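Local coordinates for PKS_KS domain-containing protein (Photorhabdus luminescens subsp. laumondii, PDB 6SMO) that probably catalyses condensation steps of fatty acid or polyketide chain building as a beta-ketoacyl synthase, and binds a polyketone chain in its pocket, at residues Thr367-Leu371 and Ala372-Ala376; Glu150-Pro154 and Asp155-Ser159; Ala111-Pro115 and Ser116-Gly120. All coordinates share one frame; numbering follows the deposited sequence.

Three short turns show how local contacts serve different parts of one ketosynthase subunit. Contact 1, close to the centre of the chain, is buried and is the one that touches the bound polyketone, through H369 and L371. The others lie at the surface. Contact 3 (A111-G120) joins helix 95-111 to strand 123-128 of the large sheet; its centre is about 28 Å from that of contact 1, with nearest atoms about 15 Å apart. Contact 2 (E150-S159) is more remote, its centre about 34 Å from that of contact 1, and faces a partner chain. Contacts 2 and 3 do not meet, their centres being about 44 Å apart.

Contact 1 of 3, residues Thr367-Leu371 and Ala372-Ala376; sequences TGHAL and AAANA. With LKZ (3,5,7,9,11-pentakis(oxidanylidene)dodecanal), chain H.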
loop_
_atom_site.group_PDB
_atom_site.type_symbol
_atom_site.label_atom_id
_atom_site.label_comp_id
_atom_site.label_asym_id
_atom_site.label_seq_id
_atom_site.Cartn_x
_atom_site.Cartn_y
_atom_site.Cartn_z
ATOM N N THR B 367 6.657 -12.174 -17.931
ATOM C CA THR B 367 5.458 -11.333 -17.663
ATOM C C THR B 367 5.821 -9.844 -17.606
ATOM O O THR B 367 4.943 -9.020 -17.931
ATOM C CB THR B 367 4.774 -11.735 -16.349
ATOM O OG1 THR B 367 5.770 -11.796 -15.327
ATOM C CG2 THR B 367 4.050 -13.061 -16.441
ATOM N N GLY B 368 7.050 -9.510 -17.198
ATOM C CA GLY B 368 7.434 -8.140 -16.806
ATOM C C GLY B 368 6.963 -7.850 -15.392
ATOM O O GLY B 368 6.581 -8.812 -14.696
ATOM N N HIS B 369 6.978 -6.575 -14.999
ATOM C CA HIS B 369 6.644 -6.158 -13.614
ATOM C C HIS B 369 5.283 -5.457 -13.553
ATOM O O HIS B 369 5.165 -4.352 -14.066
ATOM C CB HIS B 369 7.790 -5.308 -13.046
ATOM C CG HIS B 369 7.812 -5.221 -11.557
ATOM N ND1 HIS B 369 6.792 -5.687 -10.778
ATOM C CD2 HIS B 369 8.712 -4.696 -10.708
ATOM C CE1 HIS B 369 7.064 -5.466 -9.517
ATOM N NE2 HIS B 369 8.232 -4.869 -9.450
ATOM N N ALA B 370 4.327 -6.079 -12.867
ATOM C CA ALA B 370 2.947 -5.572 -12.704
ATOM C C ALA B 370 2.773 -4.987 -11.301
ATOM O O ALA B 370 1.642 -4.907 -10.850
ATOM C CB ALA B 370 1.954 -6.669 -12.983
ATOM N N LEU B 371 3.884 -4.655 -10.645
ATOM C CA LEU B 371 3.911 -4.039 -9.294
ATOM C C LEU B 371 3.239 -4.974 -8.291
ATOM O O LEU B 371 3.755 -6.069 -8.092
ATOM C CB LEU B 371 3.291 -2.638 -9.301
ATOM C CG LEU B 371 3.577 -1.775 -10.530
ATOM C CD1 LEU B 371 3.022 -0.379 -10.345
ATOM C CD2 LEU B 371 5.061 -1.713 -10.837
ATOM N N ALA B 372 2.161 -4.518 -7.655
ATOM C CA ALA B 372 1.408 -5.322 -6.667
ATOM C C ALA B 372 0.855 -6.579 -7.340
ATOM O O ALA B 372 0.955 -7.655 -6.746
ATOM C CB ALA B 372 0.286 -4.493 -6.112
ATOM N N ALA B 373 0.369 -6.450 -8.576
ATOM C CA ALA B 373 -0.218 -7.580 -9.327
ATOM C C ALA B 373 0.799 -8.707 -9.559
ATOM O O ALA B 373 0.370 -9.856 -9.601
ATOM C CB ALA B 373 -0.846 -7.090 -10.604
ATOM N N ALA B 374 2.084 -8.382 -9.722
ATOM C CA ALA B 374 3.160 -9.368 -9.969
ATOM C C ALA B 374 3.236 -10.381 -8.826
ATOM O O ALA B 374 3.462 -11.543 -9.119
ATOM C CB ALA B 374 4.474 -8.653 -10.123
ATOM N N ASN B 375 3.057 -9.951 -7.580
ATOM C CA ASN B 375 3.101 -10.888 -6.428
ATOM C C ASN B 375 2.011 -11.951 -6.563
ATOM O O ASN B 375 2.322 -13.115 -6.370
ATOM C CB ASN B 375 2.865 -10.169 -5.103
ATOM C CG ASN B 375 3.853 -9.058 -4.861
ATOM O OD1 ASN B 375 4.991 -9.137 -5.302
ATOM N ND2 ASN B 375 3.429 -8.031 -4.154
ATOM N N ALA B 376 0.794 -11.527 -6.896
ATOM C CA ALA B 376 -0.415 -12.374 -7.030
ATOM C C ALA B 376 -0.265 -13.322 -8.225
ATOM O O ALA B 376 -0.554 -14.522 -8.058
ATOM C CB ALA B 376 -1.641 -11.505 -7.166
HETATM C C4 LKZ H . 3.946 6.004 -9.707
HETATM C C5 LKZ H . 3.600 5.691 -8.273
HETATM C C6 LKZ H . 3.064 4.289 -7.970
HETATM C C7 LKZ H . 4.109 3.530 -7.181
HETATM C C8 LKZ H . 3.798 2.120 -6.665
HETATM C C10 LKZ H . 7.857 -1.174 -6.553
HETATM C C22 LKZ H . 2.784 6.771 -10.308
HETATM C C11 LKZ H . 7.018 -2.054 -7.443
HETATM O O19 LKZ H . 7.313 -2.281 -8.603
HETATM C C3 LKZ H . 6.843 -0.248 -5.909
HETATM O O23 LKZ H . 6.789 -0.139 -4.696
HETATM C C2 LKZ H . 5.818 0.425 -6.832
HETATM C C9 LKZ H . 5.102 1.557 -6.093
HETATM O O20 LKZ H . 5.594 2.073 -5.109
HETATM O O21 LKZ H . 5.203 4.022 -7.009
HETATM O O22 LKZ H . 3.724 6.548 -7.413
HETATM O O24 LKZ H . 2.766 7.992 -10.363
HETATM C C23 LKZ H . 1.644 5.928 -10.844
#
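A370 and A374 meet one turn apart where the loop runs into helix 372-388, and the apolar part of the contact is built almost wholly from methyl groups. CB of A370 lies 3.7 Å from CB of A373 and 4.3 Å from CB of A374, turned toward the helix it precedes.

The polar contacts are backbone ones. A373 N gives a weak hydrogen bond to A370 O (3.0 Å, 128° at the hydrogen), and A374 N gives another to L371 O, so two successive carbonyls of the loop receive amides of the incoming helix. L371, with a positive phi of 60°, leads from the loop into that helix. In the thiolase fold of this ketosynthase the turn lies deep in the subunit: L371 and A372 touch E219 of strand 212-219 in the large sheet, and N375 donates from ND2 to the backbone oxygen of C191, another pocket residue, while its OD1 bonds to S425.

Contacts with the ligand come from the loop. With CG anti to the backbone nitrogen (chi1 -160°), the H369 ring is directed to the pocket, where NE2 of H369 comes within 2.9 Å of O19 of the polyketone, while ND1 of the same ring is 3.8 Å from CB of A374. The branch CD2 of L371 approaches the same ligand oxygen, O19, at 3.2 Å. F258 meets the imidazole edge-to-face, and H332 also packs against it.

Contact 2 of 3, residues Glu150-Pro154 and Asp155-Ser159; sequences ENIHP and DLIKS
H153 and L156 come together across the tighter part of this loop, where the chain folds over P154 and D155. The backbone closes it with two overlapping turns: L156 N donates weakly to H153 O at 3.4 Å, and I157 N donates weakly to P154 O at 3.3 Å. The CD1 branch of L156 lies 3.9 Å from CB of H153. I157 folds back on the proline, with CG1 anti to its own carbonyl carbon (chi1 -59°), which carries CD1 of I157 to 3.9 Å from CA of P154. CD1 of I157 also reaches CG2 of I152, at 4.3 Å.

With P154 and D155 both at helical backbone angles at its corners, the first reversal is a beta-turn of helical (type III-like) form, set in the long connection between helices 134-144 and 169-178. I152, L156 and I157 all rest on I144 of the former helix, and I152 and I157 also pack on N196 of the partner ketosynthase-like chain.

The other side is looser and more exposed. D155 and H153 run alongside each other, their carboxylate and imidazole planes 32° apart, and OD1 of D155 is 3.5 Å from CB of H153 but 4.1 Å from ND1 of that ring. NE2 of H153 turns instead to OE2 of E150, in a weak hydrogen bond of 3.2 Å, and the backbone oxygen of N151 sits in plane at the ring edge.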
loop_
_atom_site.group_PDB
_atom_site.type_symbol
_atom_site.label_atom_id
_atom_site.label_comp_id
_atom_site.label_asym_id
_atom_site.label_seq_id
_atom_site.Cartn_x
_atom_site.Cartn_y
_atom_site.Cartn_z
ATOM N N GLU B 150 -4.388 24.528 -19.622
ATOM C CA GLU B 150 -5.136 25.540 -18.827
ATOM C C GLU B 150 -5.314 25.053 -17.383
ATOM O O GLU B 150 -4.839 23.944 -17.066
ATOM C CB GLU B 150 -6.500 25.803 -19.473
ATOM C CG GLU B 150 -6.410 26.297 -20.906
ATOM C CD GLU B 150 -7.751 26.580 -21.565
ATOM O OE1 GLU B 150 -7.813 27.505 -22.398
ATOM O OE2 GLU B 150 -8.727 25.870 -21.250
ATOM N N ASN B 151 -5.971 25.866 -16.549
ATOM C CA ASN B 151 -6.409 25.507 -15.172
ATOM C C ASN B 151 -7.572 24.511 -15.267
ATOM O O ASN B 151 -8.053 24.268 -16.392
ATOM C CB ASN B 151 -6.810 26.742 -14.359
ATOM C CG ASN B 151 -5.632 27.617 -13.985
ATOM O OD1 ASN B 151 -4.558 27.513 -14.574
ATOM N ND2 ASN B 151 -5.823 28.484 -13.004
ATOM N N ILE B 152 -8.004 23.961 -14.128
ATOM C CA ILE B 152 -9.104 22.955 -14.041
ATOM C C ILE B 152 -10.448 23.663 -14.259
ATOM O O ILE B 152 -10.724 24.645 -13.542
ATOM C CB ILE B 152 -9.055 22.197 -12.697
ATOM C CG1 ILE B 152 -7.869 21.229 -12.652
ATOM C CG2 ILE B 152 -10.371 21.485 -12.420
ATOM C CD1 ILE B 152 -7.464 20.813 -11.259
ATOM N N HIS B 153 -11.239 23.169 -15.217
ATOM C CA HIS B 153 -12.636 23.595 -15.502
ATOM C C HIS B 153 -13.591 22.788 -14.625
ATOM O O HIS B 153 -13.715 21.579 -14.814
ATOM C CB HIS B 153 -12.961 23.411 -16.992
ATOM C CG HIS B 153 -12.275 24.378 -17.897
ATOM N ND1 HIS B 153 -12.917 24.961 -18.974
ATOM C CD2 HIS B 153 -11.018 24.872 -17.894
ATOM C CE1 HIS B 153 -12.082 25.766 -19.597
ATOM N NE2 HIS B 153 -10.909 25.731 -18.953
ATOM N N PRO B 154 -14.286 23.408 -13.642
ATOM C CA PRO B 154 -15.203 22.672 -12.768
ATOM C C PRO B 154 -16.349 21.971 -13.516
ATOM O O PRO B 154 -16.728 20.888 -13.105
ATOM C CB PRO B 154 -15.781 23.750 -11.835
ATOM C CG PRO B 154 -14.771 24.878 -11.888
ATOM C CD PRO B 154 -14.216 24.838 -13.296
ATOM N N ASP B 155 -16.864 22.598 -14.580
ATOM C CA ASP B 155 -18.058 22.138 -15.345
ATOM C C ASP B 155 -17.763 20.810 -16.058
ATOM O O ASP B 155 -18.708 20.008 -16.198
ATOM C CB ASP B 155 -18.538 23.202 -16.338
ATOM C CG ASP B 155 -17.502 23.606 -17.373
ATOM O OD1 ASP B 155 -16.373 23.944 -16.969
ATOM O OD2 ASP B 155 -17.834 23.581 -18.576
ATOM N N LEU B 156 -16.515 20.582 -16.487
ATOM C CA LEU B 156 -16.116 19.390 -17.291
ATOM C C LEU B 156 -15.995 18.143 -16.401
ATOM O O LEU B 156 -15.962 17.033 -16.970
ATOM C CB LEU B 156 -14.797 19.669 -18.020
ATOM C CG LEU B 156 -14.897 20.526 -19.284
ATOM C CD1 LEU B 156 -13.514 20.851 -19.824
ATOM C CD2 LEU B 156 -15.728 19.838 -20.359
ATOM N N ILE B 157 -15.929 18.303 -15.073
ATOM C CA ILE B 157 -15.843 17.168 -14.102
ATOM C C ILE B 157 -17.184 16.421 -14.119
ATOM O O ILE B 157 -18.192 17.006 -13.676
ATOM C CB ILE B 157 -15.477 17.646 -12.681
ATOM C CG1 ILE B 157 -14.130 18.373 -12.647
ATOM C CG2 ILE B 157 -15.500 16.481 -11.700
ATOM C CD1 ILE B 157 -13.922 19.222 -11.415
ATOM N N LYS B 158 -17.181 15.177 -14.608
ATOM C CA LYS B 158 -18.382 14.303 -14.703
ATOM C C LYS B 158 -18.620 13.612 -13.356
ATOM O O LYS B 158 -17.683 13.565 -12.534
ATOM C CB LYS B 158 -18.211 13.271 -15.822
ATOM C CG LYS B 158 -18.348 13.822 -17.235
ATOM C CD LYS B 158 -19.779 14.121 -17.628
ATOM C CE LYS B 158 -19.904 14.679 -19.029
ATOM N NZ LYS B 158 -21.322 14.818 -19.438
ATOM N N SER B 159 -19.838 13.097 -13.154
ATOM C CA SER B 159 -20.266 12.328 -11.955
ATOM C C SER B 159 -19.503 10.998 -11.883
ATOM O O SER B 159 -19.234 10.533 -10.757
ATOM C CB SER B 159 -21.759 12.105 -11.969
ATOM O OG SER B 159 -22.185 11.434 -10.793
#

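Contact 3 of 3, residues Ala111-Pro115 and Ser116-Gly120; sequences ANLRP and SDIDG
A single helical turn, closed where R114 O receives the amides of D117 and I118, follows directly on the Schellman motif that ends helix 95-111. I118 N makes the straighter bond, 3.1 Å to R114 O with 156° at the hydrogen; D117 N, at 2.8 Å from R114 O, is weakly bonded. P115, S116 and D117 span the turn from R114 to I118.

The side chains of R114 and D117 cross at a slant. R114 has CG between its backbone nitrogen and carbonyl carbon (chi1 52°) and then extends to NE, which lies 3.6 Å from OD2 of D117. The guanidinium and carboxylate planes stand 80° apart; because OD2 lies well out of the guanidinium plane, no N-H points at it and this long salt bridge rests on charge alone. Apolar contact lies elsewhere: CD1 of I118 lies 4.2 Å from CB of L113, and both residues also touch M108 of the helix.

N112, with positive phi, is the C-prime residue that sends L113 N back to M108 O, and an alpha-turn follows it in this helix-to-strand connection of the thiolase fold.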
loop_
_atom_site.group_PDB
_atom_site.type_symbol
_atom_site.label_atom_id
_atom_site.label_comp_id
_atom_site.label_asym_id
_atom_site.label_seq_id
_atom_site.Cartn_x
_atom_site.Cartn_y
_atom_site.Cartn_z
ATOM N N ALA B 111 -12.567 -22.842 -8.086
ATOM C CA ALA B 111 -12.757 -23.302 -6.687
ATOM C C ALA B 111 -14.035 -24.141 -6.564
ATOM O O ALA B 111 -14.120 -24.935 -5.606
ATOM C CB ALA B 111 -12.800 -22.117 -5.753
ATOM N N ASN B 112 -14.989 -23.955 -7.485
ATOM C CA ASN B 112 -16.312 -24.637 -7.500
ATOM C C ASN B 112 -17.122 -24.161 -6.287
ATOM O O ASN B 112 -17.669 -25.015 -5.559
ATOM C CB ASN B 112 -16.166 -26.162 -7.555
ATOM C CG ASN B 112 -17.458 -26.878 -7.897
ATOM O OD1 ASN B 112 -18.387 -26.278 -8.433
ATOM N ND2 ASN B 112 -17.524 -28.164 -7.591
ATOM N N LEU B 113 -17.185 -22.840 -6.084
ATOM C CA LEU B 113 -17.980 -22.180 -5.014
ATOM C C LEU B 113 -19.275 -21.630 -5.622
ATOM O O LEU B 113 -19.210 -21.033 -6.715
ATOM C CB LEU B 113 -17.153 -21.058 -4.377
ATOM C CG LEU B 113 -16.098 -21.503 -3.365
ATOM C CD1 LEU B 113 -15.138 -20.365 -3.052
ATOM C CD2 LEU B 113 -16.746 -22.015 -2.087
ATOM N N ARG B 114 -20.399 -21.827 -4.927
ATOM C CA ARG B 114 -21.751 -21.368 -5.349
ATOM C C ARG B 114 -22.520 -20.900 -4.116
ATOM O O ARG B 114 -22.229 -21.336 -3.004
ATOM C CB ARG B 114 -22.481 -22.486 -6.106
ATOM C CG ARG B 114 -22.537 -23.822 -5.378
ATOM C CD ARG B 114 -22.682 -24.988 -6.340
ATOM N NE ARG B 114 -22.599 -26.282 -5.669
ATOM C CZ ARG B 114 -23.635 -27.008 -5.249
ATOM N NH1 ARG B 114 -23.420 -28.171 -4.653
ATOM N NH2 ARG B 114 -24.879 -26.586 -5.420
ATOM N N PRO B 115 -23.511 -19.989 -4.276
ATOM C CA PRO B 115 -24.276 -19.447 -3.149
ATOM C C PRO B 115 -24.587 -20.433 -2.010
ATOM O O PRO B 115 -24.534 -20.022 -0.866
ATOM C CB PRO B 115 -25.571 -18.997 -3.838
ATOM C CG PRO B 115 -25.113 -18.523 -5.203
ATOM C CD PRO B 115 -23.938 -19.412 -5.561
ATOM N N SER B 116 -24.904 -21.689 -2.348
ATOM C CA SER B 116 -25.209 -22.788 -1.390
ATOM C C SER B 116 -24.026 -23.012 -0.440
ATOM O O SER B 116 -24.256 -23.081 0.782
ATOM C CB SER B 116 -25.566 -24.058 -2.122
ATOM O OG SER B 116 -26.546 -23.814 -3.119
ATOM N N ASP B 117 -22.811 -23.123 -0.990
ATOM C CA ASP B 117 -21.556 -23.402 -0.239
ATOM C C ASP B 117 -21.123 -22.160 0.550
ATOM O O ASP B 117 -20.620 -22.330 1.679
ATOM C CB ASP B 117 -20.426 -23.841 -1.177
ATOM C CG ASP B 117 -20.647 -25.191 -1.838
ATOM O OD1 ASP B 117 -21.176 -26.098 -1.162
ATOM O OD2 ASP B 117 -20.284 -25.327 -3.024
ATOM N N ILE B 118 -21.300 -20.964 -0.024
ATOM C CA ILE B 118 -20.769 -19.678 0.520
ATOM C C ILE B 118 -21.675 -19.201 1.663
ATOM O O ILE B 118 -22.888 -19.041 1.427
ATOM C CB ILE B 118 -20.648 -18.608 -0.587
ATOM C CG1 ILE B 118 -19.790 -19.086 -1.762
ATOM C CG2 ILE B 118 -20.127 -17.296 -0.015
ATOM C CD1 ILE B 118 -20.025 -18.321 -3.045
ATOM N N ASP B 119 -21.092 -18.983 2.848
ATOM C CA ASP B 119 -21.719 -18.263 3.989
ATOM C C ASP B 119 -21.164 -16.832 4.010
ATOM O O ASP B 119 -19.965 -16.672 4.318
ATOM C CB ASP B 119 -21.468 -18.990 5.314
ATOM C CG ASP B 119 -22.089 -18.313 6.527
ATOM O OD1 ASP B 119 -23.098 -17.601 6.354
ATOM O OD2 ASP B 119 -21.555 -18.503 7.637
ATOM N N GLY B 120 -22.008 -15.844 3.693
ATOM C CA GLY B 120 -21.627 -14.427 3.511
ATOM C C GLY B 120 -20.841 -13.874 4.689
ATOM O O GLY B 120 -19.825 -13.192 4.447
#